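Local coordinates for protein putative hydrolase (Bacteroides ovatus, PDB 4HBS) that is of unknown function but probably acts as a hydrolase, with a five-bladed beta-propeller fold and a family placed in the clan of beta-fructosidase-like enzymes, at residues 36-42 with 399-405; 83-89 with 387-393; 318-323 with 335-341. All blocks are in the same frame, centred on the assembly; numbering follows the deposited sequence.

Contact 1 of 3, residues 36-42 with 399-405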
loop_
_atom_site.group_PDB
_atom_site.type_symbol
_atom_site.label_atom_id
_atom_site.label_comp_id
_atom_site.label_asym_id
_atom_site.label_seq_id
_atom_site.Cartn_x
_atom_site.Cartn_y
_atom_site.Cartn_z
ATOM N N LYS A 36 16.522 14.463 -15.861
ATOM C CA LYS A 36 15.865 13.652 -16.912
ATOM C C LYS A 36 14.578 12.939 -16.372
ATOM O O LYS A 36 13.827 12.344 -17.162
ATOM C CB LYS A 36 16.821 12.579 -17.483
ATOM C CG LYS A 36 18.077 13.087 -18.176
ATOM C CD LYS A 36 18.784 11.928 -18.910
ATOM C CE LYS A 36 19.958 12.350 -19.766
ATOM N NZ LYS A 36 21.217 11.664 -19.377
ATOM N N VAL A 37 14.353 12.955 -15.034
ATOM C CA VAL A 37 13.206 12.299 -14.424
ATOM C C VAL A 37 12.070 13.325 -14.290
ATOM O O VAL A 37 12.242 14.335 -13.621
ATOM C CB VAL A 37 13.615 11.666 -13.070
ATOM C CG1 VAL A 37 12.395 11.155 -12.301
ATOM C CG2 VAL A 37 14.616 10.532 -13.294
ATOM N N PHE A 38 10.916 13.067 -14.942
ATOM C CA PHE A 38 9.750 13.956 -14.894
ATOM C C PHE A 38 8.762 13.436 -13.879
ATOM O O PHE A 38 8.269 12.327 -14.032
ATOM C CB PHE A 38 9.113 14.080 -16.275
ATOM C CG PHE A 38 10.112 14.571 -17.291
ATOM C CD1 PHE A 38 10.462 15.917 -17.351
ATOM C CD2 PHE A 38 10.824 13.673 -18.081
ATOM C CE1 PHE A 38 11.435 16.367 -18.249
ATOM C CE2 PHE A 38 11.797 14.127 -18.982
ATOM C CZ PHE A 38 12.104 15.470 -19.049
ATOM N N VAL A 39 8.520 14.220 -12.812
ATOM C CA VAL A 39 7.603 13.882 -11.721
ATOM C C VAL A 39 6.367 14.751 -11.851
ATOM O O VAL A 39 6.486 15.955 -12.101
ATOM C CB VAL A 39 8.270 14.086 -10.342
ATOM C CG1 VAL A 39 7.328 13.682 -9.217
ATOM C CG2 VAL A 39 9.577 13.316 -10.237
ATOM N N TYR A 40 5.187 14.154 -11.643
ATOM C CA TYR A 40 3.913 14.849 -11.754
ATOM C C TYR A 40 3.018 14.559 -10.603
ATOM O O TYR A 40 3.049 13.447 -10.085
ATOM C CB TYR A 40 3.160 14.374 -13.002
ATOM C CG TYR A 40 3.828 14.668 -14.314
ATOM C CD1 TYR A 40 4.800 13.819 -14.827
ATOM C CD2 TYR A 40 3.415 15.733 -15.105
ATOM C CE1 TYR A 40 5.423 14.083 -16.048
ATOM C CE2 TYR A 40 4.010 15.996 -16.340
ATOM C CZ TYR A 40 5.011 15.164 -16.811
ATOM O OH TYR A 40 5.617 15.420 -18.014
ATOM N N LYS A 41 2.136 15.509 -10.272
ATOM C CA LYS A 41 1.069 15.295 -9.311
ATOM C C LYS A 41 -0.112 14.764 -10.124
ATOM O O LYS A 41 -0.512 15.446 -11.066
ATOM C CB LYS A 41 0.665 16.615 -8.619
ATOM C CG LYS A 41 1.685 17.234 -7.713
ATOM C CD LYS A 41 1.219 18.635 -7.261
ATOM C CE LYS A 41 1.919 19.124 -6.006
ATOM N NZ LYS A 41 2.334 20.557 -6.108
ATOM N N ASP A 42 -0.666 13.585 -9.818
ATOM C CA ASP A 42 -1.846 13.105 -10.561
ATOM C C ASP A 42 -3.094 13.769 -9.928
ATOM O O ASP A 42 -3.572 13.313 -8.886
ATOM C CB ASP A 42 -1.937 11.555 -10.561
ATOM C CG ASP A 42 -2.975 10.986 -11.513
ATOM O OD1 ASP A 42 -3.998 11.654 -11.745
ATOM O OD2 ASP A 42 -2.758 9.868 -12.025
ATOM N N PHE A 399 -1.495 11.132 -5.101
ATOM C CA PHE A 399 -0.902 10.352 -6.177
ATOM C C PHE A 399 0.133 11.135 -7.007
ATOM O O PHE A 399 0.007 12.348 -7.209
ATOM C CB PHE A 399 -2.018 9.828 -7.077
ATOM C CG PHE A 399 -2.947 8.903 -6.334
ATOM C CD1 PHE A 399 -3.981 9.410 -5.549
ATOM C CD2 PHE A 399 -2.743 7.531 -6.344
ATOM C CE1 PHE A 399 -4.841 8.561 -4.865
ATOM C CE2 PHE A 399 -3.592 6.681 -5.633
ATOM C CZ PHE A 399 -4.640 7.205 -4.907
ATOM N N TYR A 400 1.167 10.408 -7.478
ATOM C CA TYR A 400 2.246 10.943 -8.317
ATOM C C TYR A 400 2.549 9.990 -9.459
ATOM O O TYR A 400 2.350 8.798 -9.313
ATOM C CB TYR A 400 3.544 11.154 -7.494
ATOM C CG TYR A 400 3.347 12.030 -6.285
ATOM C CD1 TYR A 400 2.825 11.512 -5.104
ATOM C CD2 TYR A 400 3.640 13.387 -6.329
ATOM C CE1 TYR A 400 2.596 12.322 -4.001
ATOM C CE2 TYR A 400 3.389 14.216 -5.237
ATOM C CZ TYR A 400 2.874 13.677 -4.071
ATOM O OH TYR A 400 2.602 14.501 -3.008
ATOM N N ARG A 401 3.054 10.506 -10.574
ATOM C CA ARG A 401 3.506 9.697 -11.713
ATOM C C ARG A 401 4.931 10.128 -12.037
ATOM O O ARG A 401 5.204 11.336 -12.061
ATOM C CB ARG A 401 2.597 9.854 -12.930
ATOM C CG ARG A 401 1.142 9.539 -12.639
ATOM C CD ARG A 401 0.474 8.707 -13.713
ATOM N NE ARG A 401 -0.884 8.338 -13.297
ATOM C CZ ARG A 401 -1.600 7.321 -13.780
ATOM N NH1 ARG A 401 -1.102 6.535 -14.734
ATOM N NH2 ARG A 401 -2.821 7.082 -13.315
ATOM N N VAL A 402 5.847 9.163 -12.198
ATOM C CA VAL A 402 7.245 9.428 -12.523
ATOM C C VAL A 402 7.486 8.882 -13.910
ATOM O O VAL A 402 7.366 7.673 -14.119
ATOM C CB VAL A 402 8.237 8.817 -11.496
ATOM C CG1 VAL A 402 9.661 9.298 -11.754
ATOM C CG2 VAL A 402 7.821 9.133 -10.062
ATOM N N PHE A 403 7.802 9.764 -14.868
ATOM C CA PHE A 403 8.119 9.354 -16.237
ATOM C C PHE A 403 9.618 9.402 -16.444
ATOM O O PHE A 403 10.292 10.307 -15.937
ATOM C CB PHE A 403 7.433 10.244 -17.252
ATOM C CG PHE A 403 5.941 10.080 -17.280
ATOM C CD1 PHE A 403 5.148 10.646 -16.292
ATOM C CD2 PHE A 403 5.316 9.435 -18.341
ATOM C CE1 PHE A 403 3.765 10.531 -16.339
ATOM C CE2 PHE A 403 3.932 9.321 -18.389
ATOM C CZ PHE A 403 3.164 9.863 -17.384
ATOM N N ASN A 404 10.144 8.421 -17.171
ATOM C CA ASN A 404 11.559 8.331 -17.480
ATOM C C ASN A 404 12.417 8.064 -16.200
ATOM O O ASN A 404 13.591 8.432 -16.154
ATOM C CB ASN A 404 12.011 9.598 -18.236
ATOM C CG ASN A 404 13.119 9.385 -19.231
ATOM O OD1 ASN A 404 13.348 8.275 -19.736
ATOM N ND2 ASN A 404 13.833 10.454 -19.549
ATOM N N TRP A 405 11.823 7.376 -15.191
ATOM C CA TRP A 405 12.502 6.925 -13.951
ATOM C C TRP A 405 13.737 6.050 -14.267
ATOM O O TRP A 405 14.708 6.064 -13.520
ATOM C CB TRP A 405 11.532 6.133 -13.046
ATOM C CG TRP A 405 10.852 4.971 -13.718
ATOM C CD1 TRP A 405 9.690 5.001 -14.430
ATOM C CD2 TRP A 405 11.356 3.635 -13.832
ATOM N NE1 TRP A 405 9.425 3.762 -14.957
ATOM C CE2 TRP A 405 10.442 2.909 -14.624
ATOM C CE3 TRP A 405 12.511 2.987 -13.368
ATOM C CZ2 TRP A 405 10.624 1.557 -14.920
ATOM C CZ3 TRP A 405 12.705 1.656 -13.691
ATOM C CH2 TRP A 405 11.769 0.955 -14.459
#
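Strands 38-42 and 399-403 run antiparallel with their axes as close as 4.4 Å and their directions 151° apart; F38-F403 and Y40-R401 form hydrogen-bonded pairs, while V39-V402 and K41-Y400 are non-hydrogen-bonded. F403 N reaches F38 O at 2.7 Å, and the ladder continues to D42, whose N donates to F399 O. Beyond its other end, the side-chain amide of N404 takes over, ND2 binding K36 O at 3.0 Å from a position tilted out of the carbonyl plane.

On the face carrying F38, Y40, R401 and F403, the rings of Y40 and F403 meet obliquely, their planes 77° apart. CE1 of Y40 comes to 3.5 Å from CD1 of F403, and L24 of the edge strand touches both side chains. On the opposite face, which carries V39 and V402, V402 touches V37 CG1 to CG1 and leans on L338 and F339 of the neighbouring blade.

A salt bridge marks the D42 end. D42 OD2, met on its anti side, accepts R401 NE at 2.7 Å and, more weakly, NH2 from the same guanidinium. CG of D42 stands anti to the backbone N (chi1 -169°), which carries the carboxylate to R401 while OD1 caps Y45 N at the start of helix 43-48. E370 pairs with NH1 of R401, so two carboxylates share one guanidinium. A strand from near the N terminus thus joins strands from near the C terminus in one blade, a Velcro closure, as in many beta-propellers.

Contact 2 of 3, residues 83-89 with 387-393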
loop_
_atom_site.group_PDB
_atom_site.type_symbol
_atom_site.label_atom_id
_atom_site.label_comp_id
_atom_site.label_asym_id
_atom_site.label_seq_id
_atom_site.Cartn_x
_atom_site.Cartn_y
_atom_site.Cartn_z
ATOM N N ILE A 83 -18.472 14.524 4.746
ATOM C CA ILE A 83 -17.566 15.687 4.671
ATOM C C ILE A 83 -18.455 16.892 4.426
ATOM O O ILE A 83 -19.248 16.888 3.475
ATOM C CB ILE A 83 -16.475 15.571 3.592
ATOM C CG1 ILE A 83 -15.622 14.302 3.754
ATOM C CG2 ILE A 83 -15.628 16.816 3.558
ATOM C CD1 ILE A 83 -14.814 14.214 4.994
ATOM N N ASN A 84 -18.329 17.920 5.268
ATOM C CA ASN A 84 -19.156 19.108 5.190
ATOM C C ASN A 84 -18.469 20.216 4.393
ATOM O O ASN A 84 -17.421 20.003 3.785
ATOM C CB ASN A 84 -19.499 19.568 6.616
ATOM C CG ASN A 84 -20.242 18.529 7.430
ATOM O OD1 ASN A 84 -19.813 18.162 8.529
ATOM N ND2 ASN A 84 -21.410 18.076 6.944
ATOM N N GLU A 85 -19.115 21.376 4.343
ATOM C CA GLU A 85 -18.635 22.577 3.664
ATOM C C GLU A 85 -17.133 22.836 3.943
ATOM O O GLU A 85 -16.679 22.718 5.096
ATOM C CB GLU A 85 -19.470 23.808 4.107
ATOM C CG GLU A 85 -20.961 23.736 3.746
ATOM C CD GLU A 85 -21.924 23.310 4.854
ATOM O OE1 GLU A 85 -21.797 22.167 5.359
ATOM O OE2 GLU A 85 -22.845 24.100 5.174
ATOM N N ASN A 86 -16.374 23.176 2.866
ATOM C CA ASN A 86 -14.928 23.473 2.883
ATOM C C ASN A 86 -14.102 22.277 3.358
ATOM O O ASN A 86 -13.161 22.436 4.133
ATOM C CB ASN A 86 -14.605 24.722 3.720
ATOM C CG ASN A 86 -15.397 25.931 3.326
ATOM O OD1 ASN A 86 -16.148 26.477 4.130
ATOM N ND2 ASN A 86 -15.239 26.388 2.086
ATOM N N ARG A 87 -14.422 21.080 2.847
ATOM C CA ARG A 87 -13.690 19.853 3.174
ATOM C C ARG A 87 -13.487 19.697 4.683
ATOM O O ARG A 87 -12.389 19.395 5.125
ATOM C CB ARG A 87 -12.336 19.827 2.429
ATOM C CG ARG A 87 -12.467 19.741 0.920
ATOM C CD ARG A 87 -12.990 18.394 0.465
ATOM N NE ARG A 87 -12.068 17.311 0.800
ATOM C CZ ARG A 87 -12.379 16.013 0.822
ATOM N NH1 ARG A 87 -13.618 15.610 0.549
ATOM N NH2 ARG A 87 -11.453 15.105 1.127
ATOM N N SER A 88 -14.547 19.925 5.465
ATOM C CA SER A 88 -14.512 19.825 6.912
ATOM C C SER A 88 -15.134 18.507 7.269
ATOM O O SER A 88 -16.329 18.349 7.070
ATOM C CB SER A 88 -15.261 21.002 7.531
ATOM O OG SER A 88 -15.203 20.994 8.947
ATOM N N ARG A 89 -14.333 17.509 7.681
ATOM C CA ARG A 89 -14.869 16.178 7.973
ATOM C C ARG A 89 -15.830 16.220 9.157
ATOM O O ARG A 89 -15.538 16.852 10.168
ATOM C CB ARG A 89 -13.738 15.172 8.214
ATOM C CG ARG A 89 -14.180 13.760 8.714
ATOM C CD ARG A 89 -13.297 12.646 8.158
ATOM N NE ARG A 89 -11.879 13.020 8.201
ATOM C CZ ARG A 89 -10.975 12.841 7.232
ATOM N NH1 ARG A 89 -11.313 12.235 6.093
ATOM N NH2 ARG A 89 -9.723 13.263 7.395
ATOM N N ASN A 387 -13.908 18.678 11.788
ATOM C CA ASN A 387 -14.557 19.946 12.107
ATOM C C ASN A 387 -13.853 21.274 11.767
ATOM O O ASN A 387 -14.311 22.307 12.250
ATOM C CB ASN A 387 -14.867 19.958 13.601
ATOM C CG ASN A 387 -15.874 18.903 14.005
ATOM O OD1 ASN A 387 -16.675 18.418 13.195
ATOM N ND2 ASN A 387 -15.862 18.515 15.256
ATOM N N ALA A 388 -12.819 21.287 10.958
ATOM C CA ALA A 388 -12.169 22.540 10.553
ATOM C C ALA A 388 -12.067 22.545 9.073
ATOM O O ALA A 388 -11.908 21.468 8.489
ATOM C CB ALA A 388 -10.781 22.644 11.157
ATOM N N PRO A 389 -12.067 23.712 8.410
ATOM C CA PRO A 389 -11.906 23.705 6.947
ATOM C C PRO A 389 -10.655 22.934 6.495
ATOM O O PRO A 389 -9.582 23.118 7.068
ATOM C CB PRO A 389 -11.800 25.191 6.607
ATOM C CG PRO A 389 -12.529 25.873 7.698
ATOM C CD PRO A 389 -12.235 25.084 8.925
ATOM N N GLY A 390 -10.823 22.026 5.530
ATOM C CA GLY A 390 -9.716 21.237 5.001
ATOM C C GLY A 390 -9.259 20.057 5.825
ATOM O O GLY A 390 -8.434 19.277 5.348
ATOM N N SER A 391 -9.807 19.872 7.042
ATOM C CA SER A 391 -9.461 18.760 7.941
ATOM C C SER A 391 -9.569 17.420 7.269
ATOM O O SER A 391 -8.799 16.508 7.600
ATOM C CB SER A 391 -10.353 18.776 9.172
ATOM O OG SER A 391 -11.719 18.740 8.818
ATOM N N ALA A 392 -10.494 17.288 6.299
ATOM C CA ALA A 392 -10.665 16.041 5.560
ATOM C C ALA A 392 -9.381 15.567 4.833
ATOM O O ALA A 392 -9.191 14.357 4.668
ATOM C CB ALA A 392 -11.787 16.189 4.536
ATOM N N ASP A 393 -8.502 16.513 4.417
ATOM C CA ASP A 393 -7.381 16.230 3.526
ATOM C C ASP A 393 -5.970 15.994 4.152
ATOM O O ASP A 393 -4.972 15.970 3.417
ATOM C CB ASP A 393 -7.343 17.333 2.480
ATOM C CG ASP A 393 -8.556 17.307 1.573
ATOM O OD1 ASP A 393 -8.906 16.208 1.073
ATOM O OD2 ASP A 393 -9.216 18.358 1.438
#
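R87 and D393 meet in the tight half of this contact, where the guanidinium presents its NE side to the carboxylate. NE donates to OD2 of D393 at 3.1 Å and NH2 to OD1 at 2.8 Å, both on syn sides, with the two planes only 27° apart. The R87 chain reaches this position by bending at chi2 and chi3, and its remaining NH1 binds R51 O; OD1 of D393 also pairs with R396.

The methyl of A392 fills a corner formed by I83, whose CD1 lies 3.6 Å from A392 CB, and one face of the R87 guanidinium. The R89 guanidinium lies with a face over A392 CA, while its NE is held by N385 O. A392 N donates to R87 O, and the S391 hydroxyl makes a side-chain bridge, OG accepting R89 N while donating to A388 O.

Toward solvent the fit is slacker. N387 N runs almost straight to R89 O at 2.9 Å. At the type II turn A388-S391, the side chains of P389 and N86 touch only loosely, CB to CB 4.1 Å, while the backbone stays closer and G390 N bonds N86 O. Segment 83-89 is a hairpin with a G1 bulge where R87 and S88 face N84.

This chemistry, one salt bridge and many backbone-directed bonds around a single buried methyl, suggests that polar pairing, more than apolar packing, holds the 387-393 loop of the closing blade against a hairpin inserted in the next.

Contact 3 of 3, residues 318-323 with 335-341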
loop_
_atom_site.group_PDB
_atom_site.type_symbol
_atom_site.label_atom_id
_atom_site.label_comp_id
_atom_site.label_asym_id
_atom_site.label_seq_id
_atom_site.Cartn_x
_atom_site.Cartn_y
_atom_site.Cartn_z
ATOM N N ARG A 318 10.988 12.071 3.172
ATOM C CA ARG A 318 10.259 12.481 1.987
ATOM C C ARG A 318 10.989 11.992 0.757
ATOM O O ARG A 318 10.366 11.948 -0.298
ATOM C CB ARG A 318 10.075 14.007 1.948
ATOM C CG ARG A 318 9.310 14.549 3.143
ATOM C CD ARG A 318 9.019 16.038 3.072
ATOM N NE ARG A 318 10.224 16.892 3.141
ATOM C CZ ARG A 318 10.680 17.711 2.175
ATOM N NH1 ARG A 318 10.056 17.789 0.997
ATOM N NH2 ARG A 318 11.769 18.447 2.380
ATOM N N ASP A 319 12.294 11.604 0.859
ATOM C CA ASP A 319 13.034 11.074 -0.303
ATOM C C ASP A 319 12.564 9.644 -0.652
ATOM O O ASP A 319 12.610 8.763 0.202
ATOM C CB ASP A 319 14.569 11.079 -0.069
ATOM C CG ASP A 319 15.256 12.447 -0.087
ATOM O OD1 ASP A 319 14.591 13.445 -0.453
ATOM O OD2 ASP A 319 16.468 12.511 0.244
ATOM N N VAL A 320 12.079 9.441 -1.898
ATOM C CA VAL A 320 11.656 8.132 -2.420
ATOM C C VAL A 320 12.885 7.524 -3.053
ATOM O O VAL A 320 13.413 8.105 -4.000
ATOM C CB VAL A 320 10.497 8.272 -3.428
ATOM C CG1 VAL A 320 10.147 6.921 -4.053
ATOM C CG2 VAL A 320 9.283 8.902 -2.755
ATOM N N LEU A 321 13.365 6.387 -2.524
ATOM C CA LEU A 321 14.595 5.744 -2.986
ATOM C C LEU A 321 14.368 4.669 -4.018
ATOM O O LEU A 321 13.306 4.054 -4.050
ATOM C CB LEU A 321 15.320 5.108 -1.798
ATOM C CG LEU A 321 15.577 6.021 -0.617
ATOM C CD1 LEU A 321 16.339 5.286 0.448
ATOM C CD2 LEU A 321 16.306 7.290 -1.041
HETATM N N MSE A 322 15.402 4.405 -4.833
HETATM C CA MSE A 322 15.375 3.343 -5.823
HETATM C C MSE A 322 16.709 2.611 -5.835
HETATM O O MSE A 322 17.759 3.257 -5.799
HETATM C CB MSE A 322 15.052 3.872 -7.221
HETATM C CG MSE A 322 14.811 2.737 -8.232
HETATM SE SE MSE A 322 14.487 3.303 -10.035
HETATM C CE MSE A 322 12.764 3.784 -9.812
ATOM N N PHE A 323 16.653 1.260 -5.905
ATOM C CA PHE A 323 17.813 0.353 -5.994
ATOM C C PHE A 323 17.593 -0.597 -7.139
ATOM O O PHE A 323 16.449 -0.783 -7.547
ATOM C CB PHE A 323 17.991 -0.466 -4.709
ATOM C CG PHE A 323 17.932 0.302 -3.419
ATOM C CD1 PHE A 323 16.716 0.707 -2.890
ATOM C CD2 PHE A 323 19.087 0.571 -2.699
ATOM C CE1 PHE A 323 16.657 1.401 -1.682
ATOM C CE2 PHE A 323 19.025 1.251 -1.485
ATOM C CZ PHE A 323 17.809 1.659 -0.983
ATOM N N GLN A 335 21.897 2.896 -4.787
ATOM C CA GLN A 335 20.755 3.663 -4.310
ATOM C C GLN A 335 20.693 4.964 -5.078
ATOM O O GLN A 335 21.738 5.532 -5.402
ATOM C CB GLN A 335 20.881 3.943 -2.809
ATOM C CG GLN A 335 19.688 4.662 -2.163
ATOM C CD GLN A 335 20.042 5.020 -0.739
ATOM O OE1 GLN A 335 20.205 4.144 0.112
ATOM N NE2 GLN A 335 20.284 6.301 -0.469
ATOM N N LYS A 336 19.489 5.410 -5.405
ATOM C CA LYS A 336 19.251 6.683 -6.088
ATOM C C LYS A 336 18.055 7.352 -5.436
ATOM O O LYS A 336 17.205 6.649 -4.898
ATOM C CB LYS A 336 18.964 6.459 -7.587
ATOM C CG LYS A 336 20.094 5.838 -8.399
ATOM C CD LYS A 336 21.046 6.866 -8.897
ATOM C CE LYS A 336 22.330 6.266 -9.378
ATOM N NZ LYS A 336 23.072 7.215 -10.240
ATOM N N THR A 337 17.966 8.680 -5.472
ATOM C CA THR A 337 16.792 9.371 -4.957
ATOM C C THR A 337 15.918 9.651 -6.178
ATOM O O THR A 337 16.311 10.419 -7.062
ATOM C CB THR A 337 17.173 10.596 -4.143
ATOM O OG1 THR A 337 17.894 10.146 -2.997
ATOM C CG2 THR A 337 15.973 11.377 -3.680
ATOM N N LEU A 338 14.768 8.956 -6.265
ATOM C CA LEU A 338 13.832 9.105 -7.382
ATOM C C LEU A 338 13.270 10.515 -7.370
ATOM O O LEU A 338 13.389 11.238 -8.361
ATOM C CB LEU A 338 12.728 8.057 -7.272
ATOM C CG LEU A 338 11.826 7.888 -8.466
ATOM C CD1 LEU A 338 12.601 7.441 -9.679
ATOM C CD2 LEU A 338 10.706 6.896 -8.154
ATOM N N PHE A 339 12.766 10.938 -6.216
ATOM C CA PHE A 339 12.287 12.295 -5.992
ATOM C C PHE A 339 11.985 12.517 -4.503
ATOM O O PHE A 339 12.007 11.569 -3.722
ATOM C CB PHE A 339 11.060 12.604 -6.855
ATOM C CG PHE A 339 9.741 12.042 -6.385
ATOM C CD1 PHE A 339 9.428 10.704 -6.583
ATOM C CD2 PHE A 339 8.758 12.876 -5.859
ATOM C CE1 PHE A 339 8.180 10.198 -6.206
ATOM C CE2 PHE A 339 7.496 12.378 -5.529
ATOM C CZ PHE A 339 7.215 11.044 -5.704
ATOM N N THR A 340 11.709 13.763 -4.132
ATOM C CA THR A 340 11.401 14.162 -2.761
ATOM C C THR A 340 9.949 14.564 -2.670
ATOM O O THR A 340 9.517 15.436 -3.413
ATOM C CB THR A 340 12.311 15.285 -2.336
ATOM O OG1 THR A 340 13.657 14.883 -2.581
ATOM C CG2 THR A 340 12.151 15.621 -0.878
ATOM N N LEU A 341 9.193 13.942 -1.764
ATOM C CA LEU A 341 7.765 14.215 -1.621
ATOM C C LEU A 341 7.537 15.590 -1.040
ATOM O O LEU A 341 8.368 16.046 -0.267
ATOM C CB LEU A 341 7.101 13.153 -0.747
ATOM C CG LEU A 341 7.026 11.778 -1.402
ATOM C CD1 LEU A 341 6.941 10.666 -0.370
ATOM C CD2 LEU A 341 5.875 11.712 -2.361
#
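V320 is the principal bump of this antiparallel hairpin, filling a hollow lined by L338, F339 and L341. Its CG2 methyl sits over the face of the F339 ring, 4.3 Å from the centroid, in a CH-pi contact, and also touches CD1 of L341; CG1 lies alongside CD2 of L338. F339 takes a chi1 of 78°, placing CG between its backbone N and carbonyl carbon and bringing the ring beneath V320. Next along the same face, the bent selenomethionine M322 brings CE to 3.7 Å from CD1 of L338.

V320 N donates to F339 O and V320 O accepts from L338 N, so two residues of strand 335-340 answer one of strand 319-323, consistent with a classic beta bulge.

The other face is mixed: D319, T337, T340 and Q335 bring polar groups beside the buried L321 and F323. T340 OG1 donates to OD1 of D319 at 2.7 Å, on the anti side, and T337 CG2 rests against D319 CG. Q335 lies across F323, its OE1 3.5 Å from CE2; OE1 is bonded to S293 OG and NE2 to a bound glycerol, probably from the crystallisation liquor. At the open end R318 NH1 bonds L341 O at 2.7 Å while one guanidinium face lies over T340 CG2. With an alanine in place of R318, L341 O would probably lose that side-chain donor and the T340 methyl its flat cover.

The chemistry implies a two-faced edge: apolar groups directed at V359, L371 and I373 of the closing blade, polar and apolar groups mixed on the other side.

Contacts 1 and 3 are both pairs of blade strands, and they meet: W405 packs on M322 and L338, Y400 on L341, and V39 on F339, so the closing blade lies directly against the blade before it. Their centres are 12 Å apart. Contact 1 is the more buried and joins distant parts of the chain, whereas contact 3 is a local hairpin with one mixed, more accessible face. Contact 2, centred 29 Å from contact 1, is peripheral and joins a loop to the end of a small hairpin; yet its 387-393 segment and strand 399-403 belong to the same closing blade. Ladder bonds and apolar packing dominate contacts 1 and 3; backbone and serine hydrogen bonds plus an arginine salt bridge mark contact 2.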